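PDB 5D8N: leucine aminopeptidase A1, chloroplastic from Solanum lycopersicum, which removes N-terminal amino acids, preferably leucine, from peptides as a magnesium-dependent homohexamer and acts in wound signalling and insect defence. Local coordinates for residues E441-E444 against A445-E448; T164-V167 against L168-E172. The protein carries 1 engineered substitution. All blocks are in the same frame, centred on the assembly; numbering follows the deposited sequence.

Contact 1. Residues E441-E444 against A445-E448; sequences EAAE and ASGE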
loop_
_atom_site.group_PDB
_atom_site.type_symbol
_atom_site.label_atom_id
_atom_site.label_comp_id
_atom_site.label_asym_id
_atom_site.label_seq_id
_atom_site.Cartn_x
_atom_site.Cartn_y
_atom_site.Cartn_z
ATOM N N GLU A 441 11.863 -40.239 6.644
ATOM C CA GLU A 441 11.306 -41.590 6.729
ATOM C C GLU A 441 10.067 -41.654 7.629
ATOM O O GLU A 441 9.102 -42.354 7.324
ATOM C CB GLU A 441 12.377 -42.576 7.195
ATOM C CG GLU A 441 13.403 -42.906 6.102
ATOM C CD GLU A 441 14.660 -43.636 6.590
ATOM O OE1 GLU A 441 14.725 -44.030 7.779
ATOM O OE2 GLU A 441 15.627 -43.742 5.799
ATOM N N ALA A 442 10.070 -40.887 8.714
ATOM C CA ALA A 442 8.910 -40.887 9.604
ATOM C C ALA A 442 7.689 -40.315 8.893
ATOM O O ALA A 442 6.593 -40.840 9.048
ATOM C CB ALA A 442 9.215 -40.093 10.865
ATOM N N ALA A 443 7.908 -39.319 8.041
ATOM C CA ALA A 443 6.822 -38.687 7.307
ATOM C C ALA A 443 6.306 -39.574 6.184
ATOM O O ALA A 443 5.118 -39.581 5.877
ATOM C CB ALA A 443 7.263 -37.349 6.740
ATOM N N GLU A 444 7.220 -40.296 5.553
ATOM C CA GLU A 444 6.852 -41.327 4.613
ATOM C C GLU A 444 5.940 -42.386 5.250
ATOM O O GLU A 444 4.925 -42.740 4.668
ATOM C CB GLU A 444 8.124 -41.958 4.042
ATOM C CG GLU A 444 7.936 -43.057 3.008
ATOM C CD GLU A 444 7.504 -42.523 1.655
ATOM O OE1 GLU A 444 7.878 -41.373 1.326
ATOM O OE2 GLU A 444 6.765 -43.244 0.945
ATOM N N ALA A 445 6.244 -42.815 6.477
ATOM C CA ALA A 445 5.396 -43.757 7.189
ATOM C C ALA A 445 4.064 -43.151 7.634
ATOM O O ALA A 445 3.022 -43.777 7.480
ATOM C CB ALA A 445 6.143 -44.376 8.376
ATOM N N SER A 446 4.064 -41.916 8.124
ATOM C CA SER A 446 2.833 -41.279 8.585
ATOM C C SER A 446 1.948 -40.777 7.447
ATOM O O SER A 446 0.746 -40.584 7.608
ATOM C CB SER A 446 3.198 -40.092 9.463
ATOM O OG SER A 446 3.758 -39.016 8.722
ATOM N N GLY A 447 2.534 -40.507 6.291
ATOM C CA GLY A 447 1.787 -39.921 5.206
ATOM C C GLY A 447 1.782 -38.407 5.177
ATOM O O GLY A 447 1.225 -37.821 4.253
ATOM N N GLU A 448 2.462 -37.767 6.128
ATOM C CA GLU A 448 2.485 -36.308 6.191
ATOM C C GLU A 448 3.516 -35.740 5.208
ATOM O O GLU A 448 4.535 -36.362 4.912
ATOM C CB GLU A 448 2.757 -35.854 7.622
ATOM C CG GLU A 448 1.621 -36.204 8.569
ATOM C CD GLU A 448 1.622 -35.397 9.874
ATOM O OE1 GLU A 448 2.628 -35.442 10.616
ATOM O OE2 GLU A 448 0.543 -34.888 10.256
#
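The backbone oxygen A443 O takes a hydrogen bond from G447 N at 2.8 Å. The N-H...O angle at that bond is 133°, more bent than in the two preceding bonds of this helix, from A445 N to E441 O at 3.0 Å and from S446 N to A442 O at 2.9 Å. The regular i-to-i+4 pattern thus persists up to G447, whose phi of 90° turns the chain out of the helix. Beyond the turn, E448 O comes to 3.4 Å from A443 CB, on the last helical turn. The second polar centre is the hydroxyl of S446: a chi1 of 71° sets OG between its own backbone N and carbonyl carbon, from where it accepts E448 N at 3.2 Å in a nearly straight bond. It is also hydrogen-bonded to the hydroxyl of T521 on helix 519-527. Replacing S446 by an alanine removes the hydroxyl, and E448 N and T521 OG1 would probably both lose this mate, leaving the turn at G447 freer to move. The carboxylate of E448 reinforces the same junction, one oxygen meeting T521 OG1 and the other G518 N. An ST turn begun by the last helical residue, S446, therefore overlaps the C-terminus of helix 433-446, where the beta-alpha-beta unit of the catalytic domain passes from helix to strand 450-452.

Contact 2. Residues T164-V167 against L168-E172; sequences TGVV and LGSFE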
loop_
_atom_site.group_PDB
_atom_site.type_symbol
_atom_site.label_atom_id
_atom_site.label_comp_id
_atom_site.label_asym_id
_atom_site.label_seq_id
_atom_site.Cartn_x
_atom_site.Cartn_y
_atom_site.Cartn_z
ATOM N N THR A 164 -7.803 -44.840 10.572
ATOM C CA THR A 164 -7.366 -43.463 10.807
ATOM C C THR A 164 -8.230 -42.497 9.990
ATOM O O THR A 164 -8.770 -41.512 10.518
ATOM C CB THR A 164 -5.881 -43.311 10.422
ATOM O OG1 THR A 164 -5.061 -44.100 11.303
ATOM C CG2 THR A 164 -5.463 -41.893 10.457
ATOM N N GLY A 165 -8.441 -42.814 8.722
ATOM C CA GLY A 165 -9.235 -41.924 7.859
ATOM C C GLY A 165 -10.672 -41.786 8.340
ATOM O O GLY A 165 -11.260 -40.711 8.307
ATOM N N VAL A 166 -11.249 -42.891 8.795
ATOM C CA VAL A 166 -12.633 -42.855 9.288
ATOM C C VAL A 166 -12.720 -42.019 10.584
ATOM O O VAL A 166 -13.647 -41.252 10.741
ATOM C CB VAL A 166 -13.184 -44.260 9.522
ATOM C CG1 VAL A 166 -14.545 -44.199 10.205
ATOM C CG2 VAL A 166 -13.291 -44.989 8.194
ATOM N N VAL A 167 -11.787 -42.240 11.517
ATOM C CA VAL A 167 -11.838 -41.594 12.819
ATOM C C VAL A 167 -11.617 -40.094 12.650
ATOM O O VAL A 167 -12.418 -39.289 13.100
ATOM C CB VAL A 167 -10.793 -42.189 13.797
ATOM C CG1 VAL A 167 -10.722 -41.387 15.093
ATOM C CG2 VAL A 167 -11.150 -43.621 14.165
ATOM N N LEU A 168 -10.589 -39.728 11.892
ATOM C CA LEU A 168 -10.283 -38.325 11.724
ATOM C C LEU A 168 -11.322 -37.659 10.832
ATOM O O LEU A 168 -11.696 -36.535 11.073
ATOM C CB LEU A 168 -8.901 -38.162 11.092
ATOM C CG LEU A 168 -7.762 -38.662 11.953
ATOM C CD1 LEU A 168 -6.437 -38.361 11.225
ATOM C CD2 LEU A 168 -7.823 -37.972 13.295
ATOM N N GLY A 169 -11.867 -38.396 9.866
ATOM C CA GLY A 169 -12.869 -37.856 8.972
ATOM C C GLY A 169 -14.202 -37.642 9.653
ATOM O O GLY A 169 -14.952 -36.768 9.226
ATOM N N SER A 170 -14.458 -38.362 10.745
ATOM C CA SER A 170 -15.707 -38.223 11.495
ATOM C C SER A 170 -15.659 -37.138 12.547
ATOM O O SER A 170 -16.693 -36.811 13.120
ATOM C CB SER A 170 -16.051 -39.533 12.218
ATOM O OG SER A 170 -16.261 -40.540 11.244
ATOM N N PHE A 171 -14.472 -36.612 12.836
ATOM C CA PHE A 171 -14.348 -35.600 13.881
ATOM C C PHE A 171 -15.028 -34.314 13.442
ATOM O O PHE A 171 -14.797 -33.839 12.337
ATOM C CB PHE A 171 -12.881 -35.329 14.177
ATOM C CG PHE A 171 -12.652 -34.128 15.043
ATOM C CD1 PHE A 171 -13.021 -34.139 16.379
ATOM C CD2 PHE A 171 -12.113 -32.982 14.508
ATOM C CE1 PHE A 171 -12.726 -33.068 17.203
ATOM C CE2 PHE A 171 -11.869 -31.887 15.314
ATOM C CZ PHE A 171 -12.131 -31.951 16.675
ATOM N N GLU A 172 -15.858 -33.749 14.307
ATOM C CA GLU A 172 -16.475 -32.445 14.053
ATOM C C GLU A 172 -16.441 -31.651 15.361
ATOM O O GLU A 172 -16.807 -32.160 16.412
ATOM C CB GLU A 172 -17.925 -32.583 13.561
ATOM C CG GLU A 172 -18.407 -31.424 12.692
ATOM C CD GLU A 172 -19.911 -31.433 12.399
ATOM O OE1 GLU A 172 -20.732 -31.859 13.245
ATOM O OE2 GLU A 172 -20.300 -30.927 11.324
#
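L168 lies one helical turn beyond T164, and the two side chains run side by side, pointing the same way. Their methyls touch alongside one another, T164 CG2 3.7 Å from L168 CD1. The torsion of L168 explains the pairing, since a chi1 of -65° sets CG beside the backbone N and so back along the helix, where CG comes to 3.3 Å from T164 O. That same oxygen accepts L168 N at 2.9 Å in an almost straight bond, 171° at the hydrogen. T164 divides its branches by polarity, the methyl going to L168 while OG1 bonds to the backbone oxygen of S160. V167 meets the following segment mainly through its backbone, V167 O receiving S170 N at 3.3 Å. Both V167 and L168 turn their side chains to helix 197-221, V167 resting on C210 and L168 on V213, and F171 adds its own contact with I214 of the same helix. The side chain of V167 is also about 9 Å from a bound magnesium ion and, being hydrocarbon, is not a ligand of it. Further on, S170 OG, set beside its own backbone N by a chi1 of -63°, donates to V166 O at 2.8 Å. The S170 N bond to that same oxygen, at 3.0 Å, is weak, and the hydroxyl thus supplements a fading backbone pattern. The chemistry implies a division of labour: mainly nonpolar side chains, F171 among them, join this helix of the N-terminal domain to helix 197-221, while a serine hydroxyl occupies a carbonyl near the helix end that the main chain grips only weakly.

In the fold
Contacts 1 and 2 both lie near the C-terminal end of a helix, yet contact 1 lies in the catalytic domain and contact 2 in the N-terminal domain. Their centres are 19 Å apart, and their nearest atoms, at about 7 Å, do not touch. Each is partly buried, but contact 1 mixes buried residues with exposed glutamates, whereas no touching residue of contact 2 is fully exposed. Serine serves opposite roles: in contact 1 its oxygen accepts from the chain ahead, and in contact 2 it donates to the helix behind. Toward helix 519-527, contact 1 combines hydrogen bonds to T521 with packing of A442 on W525; contact 2 meets helix 197-221 mainly through nonpolar side chains.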